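Local atomic coordinates of oxidoreductase (Thermotoga maritima, PDB entry 1ZH8), a protein that binds NADP and probably catalyses NADP-dependent oxidation of a CH-OH group, or reduction of the matching carbonyl, in a still undefined substrate, as a member of the GFO/IDH/MocA family. Residues N141-P146 with H203-R208; I170-D175 with Y248-S253; G193-D198 with P226-M231. All blocks are in the same frame, centred on the assembly; numbering follows the deposited sequence.

Interaction 1: residues N141-P146 with H203-R208. With NAP (NADP nicotinamide-adenine-dinucleotide phosphate), chain D; EDO (1,2-ethanediol), chain E.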
loop_
_atom_site.group_PDB
_atom_site.type_symbol
_atom_site.label_atom_id
_atom_site.label_comp_id
_atom_site.label_asym_id
_atom_site.label_seq_id
_atom_site.Cartn_x
_atom_site.Cartn_y
_atom_site.Cartn_z
ATOM N N ASN A 141 -2.745 24.790 1.182
ATOM C CA ASN A 141 -2.149 25.054 2.493
ATOM C C ASN A 141 -1.179 23.954 2.969
ATOM O O ASN A 141 -0.258 24.236 3.730
ATOM C CB ASN A 141 -3.220 25.353 3.537
ATOM C CG ASN A 141 -4.144 24.191 3.737
ATOM O OD1 ASN A 141 -4.878 23.799 2.824
ATOM N ND2 ASN A 141 -4.080 23.596 4.899
ATOM N N PHE A 142 -1.342 22.723 2.493
ATOM C CA PHE A 142 -0.374 21.648 2.817
ATOM C C PHE A 142 1.075 21.964 2.406
ATOM O O PHE A 142 2.005 21.388 2.957
ATOM C CB PHE A 142 -0.814 20.282 2.252
ATOM C CG PHE A 142 -1.770 19.509 3.156
ATOM C CD1 PHE A 142 -2.853 20.144 3.778
ATOM C CD2 PHE A 142 -1.579 18.137 3.375
ATOM C CE1 PHE A 142 -3.739 19.425 4.628
ATOM C CE2 PHE A 142 -2.445 17.402 4.226
ATOM C CZ PHE A 142 -3.534 18.053 4.850
ATOM N N ARG A 143 1.272 22.878 1.455
ATOM C CA ARG A 143 2.624 23.354 1.123
ATOM C C ARG A 143 3.226 24.252 2.188
ATOM O O ARG A 143 4.368 24.704 2.068
ATOM C CB ARG A 143 2.619 24.110 -0.197
ATOM C CG ARG A 143 3.278 23.366 -1.284
ATOM C CD ARG A 143 2.861 23.937 -2.613
ATOM N NE ARG A 143 2.511 22.784 -3.383
ATOM C CZ ARG A 143 1.477 22.676 -4.188
ATOM N NH1 ARG A 143 0.652 23.680 -4.405
ATOM N NH2 ARG A 143 1.298 21.523 -4.796
ATOM N N HIS A 144 2.448 24.533 3.224
ATOM C CA HIS A 144 2.905 25.460 4.241
ATOM C C HIS A 144 2.843 24.822 5.608
ATOM O O HIS A 144 2.919 25.541 6.602
ATOM C CB HIS A 144 2.033 26.714 4.232
ATOM C CG HIS A 144 1.999 27.422 2.915
ATOM N ND1 HIS A 144 2.812 28.501 2.630
ATOM C CD2 HIS A 144 1.242 27.221 1.814
ATOM C CE1 HIS A 144 2.558 28.931 1.408
ATOM N NE2 HIS A 144 1.604 28.175 0.894
ATOM N N VAL A 145 2.690 23.491 5.655
ATOM C CA VAL A 145 2.559 22.779 6.927
ATOM C C VAL A 145 3.970 22.408 7.449
ATOM O O VAL A 145 4.715 21.715 6.771
ATOM C CB VAL A 145 1.574 21.549 6.804
ATOM C CG1 VAL A 145 1.596 20.663 8.057
ATOM C CG2 VAL A 145 0.102 22.006 6.500
ATOM N N PRO A 146 4.358 22.894 8.635
ATOM C CA PRO A 146 5.778 22.711 9.026
ATOM C C PRO A 146 6.257 21.257 9.134
ATOM O O PRO A 146 7.402 20.971 8.783
ATOM C CB PRO A 146 5.883 23.428 10.375
ATOM C CG PRO A 146 4.462 23.576 10.855
ATOM C CD PRO A 146 3.592 23.655 9.639
ATOM N N HIS A 203 -2.882 15.815 -0.076
ATOM C CA HIS A 203 -1.951 14.712 0.061
ATOM C C HIS A 203 -0.888 14.673 -1.065
ATOM O O HIS A 203 0.300 14.441 -0.794
ATOM C CB HIS A 203 -2.729 13.406 0.232
ATOM C CG HIS A 203 -3.915 13.539 1.154
ATOM N ND1 HIS A 203 -5.161 13.029 0.850
ATOM C CD2 HIS A 203 -4.059 14.190 2.337
ATOM C CE1 HIS A 203 -6.011 13.332 1.817
ATOM N NE2 HIS A 203 -5.368 14.033 2.735
ATOM N N ALA A 204 -1.280 14.943 -2.308
ATOM C CA ALA A 204 -0.306 14.995 -3.395
ATOM C C ALA A 204 0.676 16.140 -3.157
ATOM O O ALA A 204 1.898 16.004 -3.384
ATOM C CB ALA A 204 -1.015 15.165 -4.746
ATOM N N ALA A 205 0.149 17.271 -2.677
ATOM C CA ALA A 205 1.001 18.407 -2.402
ATOM C C ALA A 205 2.111 17.987 -1.425
ATOM O O ALA A 205 3.312 18.192 -1.693
ATOM C CB ALA A 205 0.189 19.573 -1.874
ATOM N N ALA A 206 1.709 17.321 -0.345
ATOM C CA ALA A 206 2.665 16.904 0.681
ATOM C C ALA A 206 3.684 15.899 0.162
ATOM O O ALA A 206 4.882 16.048 0.396
ATOM C CB ALA A 206 1.953 16.374 1.913
HETATM N N MSE A 207 3.225 14.889 -0.565
HETATM C CA MSE A 207 4.144 13.860 -1.065
HETATM C C MSE A 207 5.153 14.471 -2.050
HETATM O O MSE A 207 6.346 14.114 -2.040
HETATM C CB MSE A 207 3.356 12.724 -1.700
HETATM C CG MSE A 207 2.460 12.035 -0.689
HETATM SE SE MSE A 207 1.503 10.495 -1.390
HETATM C CE MSE A 207 -0.169 11.362 -2.002
ATOM N N ARG A 208 4.683 15.403 -2.885
ATOM C CA ARG A 208 5.577 16.053 -3.837
ATOM C C ARG A 208 6.579 16.962 -3.118
ATOM O O ARG A 208 7.734 17.081 -3.536
ATOM C CB ARG A 208 4.812 16.823 -4.927
ATOM C CG ARG A 208 3.897 15.953 -5.816
ATOM C CD ARG A 208 3.118 16.803 -6.848
ATOM N NE ARG A 208 3.985 17.755 -7.539
ATOM C CZ ARG A 208 3.976 19.072 -7.332
ATOM N NH1 ARG A 208 3.124 19.603 -6.477
ATOM N NH2 ARG A 208 4.821 19.866 -7.986
HETATM P PA NAP D . -19.133 25.984 0.975
HETATM O O1A NAP D . -19.405 26.058 2.434
HETATM O O2A NAP D . -20.248 25.422 0.195
HETATM O O5B NAP D . -18.689 27.441 0.474
HETATM C C5B NAP D . -18.975 27.860 -0.840
HETATM C C4B NAP D . -19.512 29.277 -0.770
HETATM O O4B NAP D . -19.605 29.831 -2.076
HETATM C C3B NAP D . -20.917 29.326 -0.181
HETATM O O3B NAP D . -20.962 30.509 0.561
HETATM C C2B NAP D . -21.767 29.435 -1.436
HETATM O O2B NAP D . -23.126 29.857 -1.434
HETATM C C1B NAP D . -20.905 30.373 -2.253
HETATM N N9A NAP D . -21.299 30.358 -3.659
HETATM C C8A NAP D . -21.814 29.308 -4.387
HETATM N N7A NAP D . -22.017 29.735 -5.653
HETATM C C5A NAP D . -21.644 31.040 -5.733
HETATM C C6A NAP D . -21.642 31.967 -6.767
HETATM N N6A NAP D . -22.086 31.640 -7.969
HETATM N N1A NAP D . -21.176 33.237 -6.549
HETATM C C2A NAP D . -20.731 33.595 -5.299
HETATM N N3A NAP D . -20.739 32.688 -4.270
HETATM C C4A NAP D . -21.185 31.435 -4.487
HETATM O O3 NAP D . -17.851 25.060 0.738
HETATM P PN NAP D . -16.414 25.316 1.412
HETATM O O1N NAP D . -16.266 26.656 2.065
HETATM O O2N NAP D . -16.210 24.056 2.112
HETATM O O5D NAP D . -15.391 25.322 0.167
HETATM C C5D NAP D . -15.148 26.447 -0.658
HETATM C C4D NAP D . -13.749 26.324 -1.258
HETATM O O4D NAP D . -12.806 26.200 -0.200
HETATM C C3D NAP D . -13.621 25.056 -2.109
HETATM O O3D NAP D . -12.877 25.310 -3.277
HETATM C C2D NAP D . -12.869 24.077 -1.240
HETATM O O2D NAP D . -12.086 23.172 -1.990
HETATM C C1D NAP D . -12.040 25.014 -0.374
HETATM N N1N NAP D . -11.717 24.389 0.906
HETATM C C2N NAP D . -10.400 24.245 1.236
HETATM C C3N NAP D . -10.029 23.644 2.443
HETATM C C7N NAP D . -8.595 23.687 2.910
HETATM O O7N NAP D . -8.309 23.027 4.121
HETATM N N7N NAP D . -7.640 24.329 2.210
HETATM C C4N NAP D . -11.029 23.196 3.318
HETATM C C5N NAP D . -12.378 23.361 2.979
HETATM C C6N NAP D . -12.713 23.961 1.761
HETATM P P2B NAP D . -24.025 30.641 -0.353
HETATM O O1X NAP D . -23.857 32.141 -0.474
HETATM O O2X NAP D . -23.658 30.241 1.058
HETATM O O3X NAP D . -25.442 30.232 -0.691
HETATM C C1 EDO E . 7.230 28.950 3.483
HETATM O O1 EDO E . 5.845 28.983 3.886
HETATM C C2 EDO E . 7.973 27.890 4.295
HETATM O O2 EDO E . 9.278 27.684 3.737
HETATM O O HOH W 1 3.960 20.372 -3.080
#
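Phe142 and Arg143 pack on helix 195-211, Phe142 against His203, Ala205 and Ala206, Arg143 against Ala205 and Arg208. The Phe142 ring has the methyl of Ala206 at its edge, CD2 to CB 4.2 Å. Its CE2 also comes to 4.1 Å from His203 CD2. The Arg143 guanidinium lays one face on the methyl of Ala205, NH2 to CB 3.7 Å. No direct hydrogen bond crosses between the segments. A water makes the polar link instead: it accepts from Arg143 NE at 2.8 Å and donates to Ala205 O at 2.7 Å. It lies at the guanidinium edge, in plane. Arg143 NH2 is also 3.1 Å from Arg208 NH1, at the edge of the Arg208 group. The two guanidinium planes are 78° apart. Both donors turn to one anion, Asp319 of helix 313-329, which forms a salt bridge with each arginine. Arg208 is held further by Glu213 and Gln315, and its chain bends at chi3 (47°), which helps bring the guanidinium to these partners.

On the coenzyme side, Asn141 OD1 accepts from the carboxamide N7N of NADP at 2.9 Å, with an N-H...O angle of 160°. Its ND2 is hydrogen-bonded to Ser290 OG. The turn thus joins the end of the Rossmann fold, after strand 136-139, to a helix of the C-terminal domain. The shared carboxylate probably offsets much of the charge of the arginine pair and lets the two cations lie close together.

Interaction 2: residues I170-D175 with Y248-S253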
loop_
_atom_site.group_PDB
_atom_site.type_symbol
_atom_site.label_atom_id
_atom_site.label_comp_id
_atom_site.label_asym_id
_atom_site.label_seq_id
_atom_site.Cartn_x
_atom_site.Cartn_y
_atom_site.Cartn_z
ATOM N N ILE A 170 -4.865 6.965 5.291
ATOM C CA ILE A 170 -5.690 7.971 5.930
ATOM C C ILE A 170 -7.114 7.450 6.066
ATOM O O ILE A 170 -7.703 6.988 5.096
ATOM C CB ILE A 170 -5.659 9.286 5.121
ATOM C CG1 ILE A 170 -4.209 9.735 4.919
ATOM C CG2 ILE A 170 -6.528 10.381 5.784
ATOM C CD1 ILE A 170 -4.058 10.793 3.885
ATOM N N TRP A 171 -7.669 7.525 7.267
ATOM C CA TRP A 171 -9.035 7.068 7.463
ATOM C C TRP A 171 -9.858 8.180 8.081
ATOM O O TRP A 171 -9.864 8.342 9.288
ATOM C CB TRP A 171 -9.057 5.813 8.329
ATOM C CG TRP A 171 -8.265 4.662 7.768
ATOM C CD1 TRP A 171 -6.934 4.385 7.977
ATOM C CD2 TRP A 171 -8.759 3.618 6.924
ATOM N NE1 TRP A 171 -6.577 3.240 7.308
ATOM C CE2 TRP A 171 -7.678 2.750 6.654
ATOM C CE3 TRP A 171 -10.012 3.333 6.368
ATOM C CZ2 TRP A 171 -7.815 1.618 5.852
ATOM C CZ3 TRP A 171 -10.149 2.208 5.568
ATOM C CH2 TRP A 171 -9.056 1.365 5.317
ATOM N N VAL A 172 -10.547 8.954 7.249
ATOM C CA VAL A 172 -11.230 10.172 7.720
ATOM C C VAL A 172 -12.493 9.928 8.570
ATOM O O VAL A 172 -12.804 10.726 9.457
ATOM C CB VAL A 172 -11.481 11.176 6.565
ATOM C CG1 VAL A 172 -11.765 12.567 7.113
ATOM C CG2 VAL A 172 -10.260 11.237 5.632
ATOM N N GLY A 173 -13.200 8.823 8.321
ATOM C CA GLY A 173 -14.433 8.497 9.041
ATOM C C GLY A 173 -15.505 9.588 9.060
ATOM O O GLY A 173 -16.165 9.805 10.092
HETATM N N MSE A 174 -15.698 10.271 7.929
HETATM C CA MSE A 174 -16.733 11.304 7.851
HETATM C C MSE A 174 -18.087 10.642 7.971
HETATM O O MSE A 174 -18.323 9.594 7.373
HETATM C CB MSE A 174 -16.678 12.066 6.534
HETATM C CG MSE A 174 -15.442 12.886 6.323
HETATM SE SE MSE A 174 -15.494 13.726 4.548
HETATM C CE MSE A 174 -14.443 15.334 4.908
ATOM N N ASP A 175 -18.977 11.241 8.748
ATOM C CA ASP A 175 -20.324 10.702 8.854
ATOM C C ASP A 175 -21.370 11.777 8.592
ATOM O O ASP A 175 -21.060 12.830 8.048
ATOM C CB ASP A 175 -20.544 9.989 10.195
ATOM C CG ASP A 175 -20.323 10.896 11.427
ATOM O OD1 ASP A 175 -20.193 12.146 11.301
ATOM O OD2 ASP A 175 -20.297 10.322 12.549
ATOM N N TYR A 248 -0.399 5.045 -1.276
ATOM C CA TYR A 248 -1.277 6.040 -0.705
ATOM C C TYR A 248 -2.666 5.443 -0.755
ATOM O O TYR A 248 -3.150 5.122 -1.857
ATOM C CB TYR A 248 -1.188 7.347 -1.501
ATOM C CG TYR A 248 -2.343 8.316 -1.311
ATOM C CD1 TYR A 248 -2.551 8.972 -0.094
ATOM C CD2 TYR A 248 -3.203 8.605 -2.369
ATOM C CE1 TYR A 248 -3.594 9.854 0.061
ATOM C CE2 TYR A 248 -4.252 9.515 -2.229
ATOM C CZ TYR A 248 -4.445 10.130 -1.011
ATOM O OH TYR A 248 -5.479 11.030 -0.871
ATOM N N THR A 249 -3.265 5.257 0.432
ATOM C CA THR A 249 -4.612 4.679 0.587
ATOM C C THR A 249 -5.461 5.585 1.488
ATOM O O THR A 249 -5.001 6.027 2.547
ATOM C CB THR A 249 -4.552 3.280 1.219
ATOM O OG1 THR A 249 -3.867 2.403 0.340
ATOM C CG2 THR A 249 -5.916 2.720 1.460
ATOM N N ILE A 250 -6.690 5.875 1.069
ATOM C CA ILE A 250 -7.568 6.706 1.879
ATOM C C ILE A 250 -9.013 6.283 1.742
ATOM O O ILE A 250 -9.458 5.912 0.655
ATOM C CB ILE A 250 -7.412 8.202 1.547
ATOM C CG1 ILE A 250 -8.265 9.087 2.485
ATOM C CG2 ILE A 250 -7.743 8.469 0.078
ATOM C CD1 ILE A 250 -7.862 10.575 2.453
ATOM N N SER A 251 -9.733 6.328 2.859
ATOM C CA SER A 251 -11.185 6.188 2.876
ATOM C C SER A 251 -11.734 7.426 3.526
ATOM O O SER A 251 -11.370 7.754 4.637
ATOM C CB SER A 251 -11.613 4.983 3.692
ATOM O OG SER A 251 -13.029 4.927 3.773
ATOM N N TYR A 252 -12.602 8.139 2.836
ATOM C CA TYR A 252 -13.212 9.284 3.471
ATOM C C TYR A 252 -14.316 8.880 4.449
ATOM O O TYR A 252 -14.682 9.679 5.310
ATOM C CB TYR A 252 -13.696 10.259 2.430
ATOM C CG TYR A 252 -12.550 11.008 1.821
ATOM C CD1 TYR A 252 -11.811 10.454 0.781
ATOM C CD2 TYR A 252 -12.203 12.281 2.276
ATOM C CE1 TYR A 252 -10.737 11.146 0.209
ATOM C CE2 TYR A 252 -11.140 12.975 1.729
ATOM C CZ TYR A 252 -10.409 12.403 0.695
ATOM O OH TYR A 252 -9.359 13.089 0.134
ATOM N N SER A 253 -14.810 7.643 4.363
ATOM C CA SER A 253 -15.989 7.254 5.155
ATOM C C SER A 253 -15.694 6.307 6.324
ATOM O O SER A 253 -16.410 6.317 7.312
ATOM C CB SER A 253 -17.069 6.682 4.230
ATOM O OG SER A 253 -17.638 5.495 4.740
#
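Ile170 and Ile250 are paired in register, and backbone hydrogen bonds join their strands. Ile170 N donates to Thr249 O at 2.9 Å, and Ser251 N donates back to Ile170 O. Val172 N then reaches Ser251 O at 3.0 Å, with a C=O...N angle of 172°. Beyond the strand ends, Met174 N bonds to Tyr252 O at 2.9 Å, in the carbonyl plane. Weaker CA-H...O contacts support these bonds, one of them from Gly173 CA to Ser253 O.

This is the parallel pairing of strands 163-171 and 245-251 in the mixed sheet of the GFO/IDH/MocA C-terminal domain. It is the one parallel pair there; the other neighbours run antiparallel.

Apolar contacts gather on the face that carries both isoleucines and continue past the strand ends. Ile170 CG2 meets Ile250 CD1 at 3.6 Å. Ile250 CD1 also reaches Val172 CG2, because chi1 of -176° sets CG1 opposite the backbone N. Ile170 CD1 touches the edge of the Tyr248 ring in its plane, 4.0 Å from CE1. Val172 and Tyr252 lie side by side, and the selenium of Met174 sits at the edge of the Tyr252 ring. His203 of helix 195-211 covers this face.

The other face carries Trp171 and Ser251. Ser251 CB is 3.5 Å from Trp171 CE3, while its OG bonds to Leu254 N. Here Trp171 also packs on Thr263 of the second subunit.

Interaction 3: residues G193-D198 with P226-M231. With NA (sodium ion), chain C.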
loop_
_atom_site.group_PDB
_atom_site.type_symbol
_atom_site.label_atom_id
_atom_site.label_comp_id
_atom_site.label_asym_id
_atom_site.label_seq_id
_atom_site.Cartn_x
_atom_site.Cartn_y
_atom_site.Cartn_z
ATOM N N GLY A 193 -13.435 12.588 -9.304
ATOM C CA GLY A 193 -13.280 11.719 -8.149
ATOM C C GLY A 193 -13.926 12.170 -6.852
ATOM O O GLY A 193 -13.685 11.561 -5.805
ATOM N N GLY A 194 -14.743 13.225 -6.908
ATOM C CA GLY A 194 -15.459 13.704 -5.729
ATOM C C GLY A 194 -14.492 14.033 -4.600
ATOM O O GLY A 194 -13.596 14.856 -4.774
ATOM N N PHE A 195 -14.658 13.382 -3.449
ATOM C CA PHE A 195 -13.814 13.677 -2.298
ATOM C C PHE A 195 -12.375 13.305 -2.546
ATOM O O PHE A 195 -11.493 13.809 -1.859
ATOM C CB PHE A 195 -14.309 12.974 -1.039
ATOM C CG PHE A 195 -15.364 13.735 -0.322
ATOM C CD1 PHE A 195 -15.024 14.779 0.540
ATOM C CD2 PHE A 195 -16.708 13.432 -0.519
ATOM C CE1 PHE A 195 -16.010 15.503 1.206
ATOM C CE2 PHE A 195 -17.717 14.160 0.145
ATOM C CZ PHE A 195 -17.365 15.197 1.007
ATOM N N LEU A 196 -12.135 12.420 -3.510
ATOM C CA LEU A 196 -10.775 12.053 -3.833
ATOM C C LEU A 196 -9.942 13.245 -4.312
ATOM O O LEU A 196 -8.767 13.369 -3.921
ATOM C CB LEU A 196 -10.716 10.882 -4.810
ATOM C CG LEU A 196 -11.433 9.600 -4.350
ATOM C CD1 LEU A 196 -11.246 8.498 -5.406
ATOM C CD2 LEU A 196 -10.962 9.146 -2.959
ATOM N N SER A 197 -10.526 14.134 -5.114
ATOM C CA SER A 197 -9.808 15.352 -5.498
ATOM C C SER A 197 -9.850 16.406 -4.401
ATOM O O SER A 197 -8.863 17.087 -4.145
ATOM C CB SER A 197 -10.436 15.973 -6.741
ATOM O OG SER A 197 -9.979 15.343 -7.905
ATOM N N ASP A 198 -11.007 16.536 -3.770
ATOM C CA ASP A 198 -11.234 17.553 -2.766
ATOM C C ASP A 198 -10.151 17.494 -1.673
ATOM O O ASP A 198 -9.472 18.495 -1.429
ATOM C CB ASP A 198 -12.668 17.421 -2.215
ATOM C CG ASP A 198 -12.976 18.399 -1.101
ATOM O OD1 ASP A 198 -12.287 19.434 -0.975
ATOM O OD2 ASP A 198 -13.921 18.118 -0.337
ATOM N N PRO A 226 -22.919 5.955 0.349
ATOM C CA PRO A 226 -23.962 6.713 -0.366
ATOM C C PRO A 226 -24.090 8.119 0.209
ATOM O O PRO A 226 -24.829 8.958 -0.318
ATOM C CB PRO A 226 -25.248 5.916 -0.104
ATOM C CG PRO A 226 -24.967 5.063 1.115
ATOM C CD PRO A 226 -23.465 4.907 1.236
ATOM N N LEU A 227 -23.365 8.374 1.292
ATOM C CA LEU A 227 -23.450 9.648 1.957
ATOM C C LEU A 227 -22.521 10.649 1.295
ATOM O O LEU A 227 -22.778 11.847 1.308
ATOM C CB LEU A 227 -23.122 9.470 3.433
ATOM C CG LEU A 227 -23.065 10.713 4.320
ATOM C CD1 LEU A 227 -24.445 11.421 4.445
ATOM C CD2 LEU A 227 -22.509 10.306 5.680
ATOM N N LEU A 228 -21.441 10.152 0.703
ATOM C CA LEU A 228 -20.423 11.026 0.120
ATOM C C LEU A 228 -20.538 10.999 -1.392
ATOM O O LEU A 228 -20.443 9.931 -2.007
ATOM C CB LEU A 228 -19.015 10.622 0.560
ATOM C CG LEU A 228 -18.752 10.301 2.035
ATOM C CD1 LEU A 228 -17.286 9.978 2.251
ATOM C CD2 LEU A 228 -19.156 11.432 2.931
ATOM N N GLY A 229 -20.754 12.174 -1.982
ATOM C CA GLY A 229 -20.986 12.268 -3.408
ATOM C C GLY A 229 -19.735 11.864 -4.149
ATOM O O GLY A 229 -18.653 12.409 -3.882
ATOM N N GLY A 230 -19.888 10.900 -5.062
ATOM C CA GLY A 230 -18.790 10.449 -5.908
ATOM C C GLY A 230 -17.965 9.391 -5.200
ATOM O O GLY A 230 -18.439 8.738 -4.249
HETATM N N MSE A 231 -16.732 9.189 -5.663
HETATM C CA MSE A 231 -15.855 8.163 -5.078
HETATM C C MSE A 231 -15.331 8.652 -3.719
HETATM O O MSE A 231 -15.312 9.859 -3.448
HETATM C CB MSE A 231 -14.711 7.785 -6.033
HETATM C CG MSE A 231 -15.146 7.279 -7.422
HETATM SE SE MSE A 231 -15.477 5.338 -7.613
HETATM C CE MSE A 231 -15.945 5.292 -9.528
HETATM NA NA NA C . -19.686 7.981 -2.367
#
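Gly193 and Gly194 run against Gly229 and Met231, with Gly194 CA 3.9 Å from Gly229 O, and no hydrogen bond joins the segments. Gly194 is the N-cap of helix 195-211, which meets here the sodium-binding loop between strands 214-222 and 233-240 of the C-terminal domain. Both Gly193 and Gly194 have positive phi. A side chain at Gly194 would clash with Gly229 O.

The Phe195 ring carries much of the packing. Its CE2 lies 3.8 Å from Leu228 CB, and the two side chains cross at about a right angle. CD2 of the same ring is 4.0 Å from Gly229 O. Met174 touches Phe195 as well. A serine in place of Phe195 would probably open a gap beside Leu228 CB and leave that part of the sodium loop less firmly held. Leu196 makes the second apolar contact, CD1 to Met231 CB at 3.6 Å.

Asp198, on the first turn of the helix, belongs to the NADP pocket and forms salt bridges with Lys113 and Arg186. The loop wraps round a sodium ion. Asp223, Ser225 and Asp232 complete the site, in which the sodium ion is bound by the backbone oxygens Leu228 O at 2.1 Å and Gly230 O at 2.4 Å.

Helix 195-211 ties the three contacts together. Its start serves interaction 3 and a later part serves interaction 1; the centres of these two are about 21 Å apart and they do not touch. Interaction 2 touches both. Towards interaction 1, His203 ND1 lies 2.7 Å from Tyr248 OH, a probable hydrogen bond, and His203 CE1 packs on Ile250 CD1 at 3.4 Å. Towards interaction 3, Tyr252 CB meets Leu228 CD1 at 3.6 Å; the centres of interactions 2 and 3 lie about 11 Å apart. Interactions 1 and 3 each supply a residue of the NADP pocket, Asn141 and Asp198. The sodium site belongs to interaction 3, with the side chain of Ser253 of interaction 2 about 7 Å from the ion.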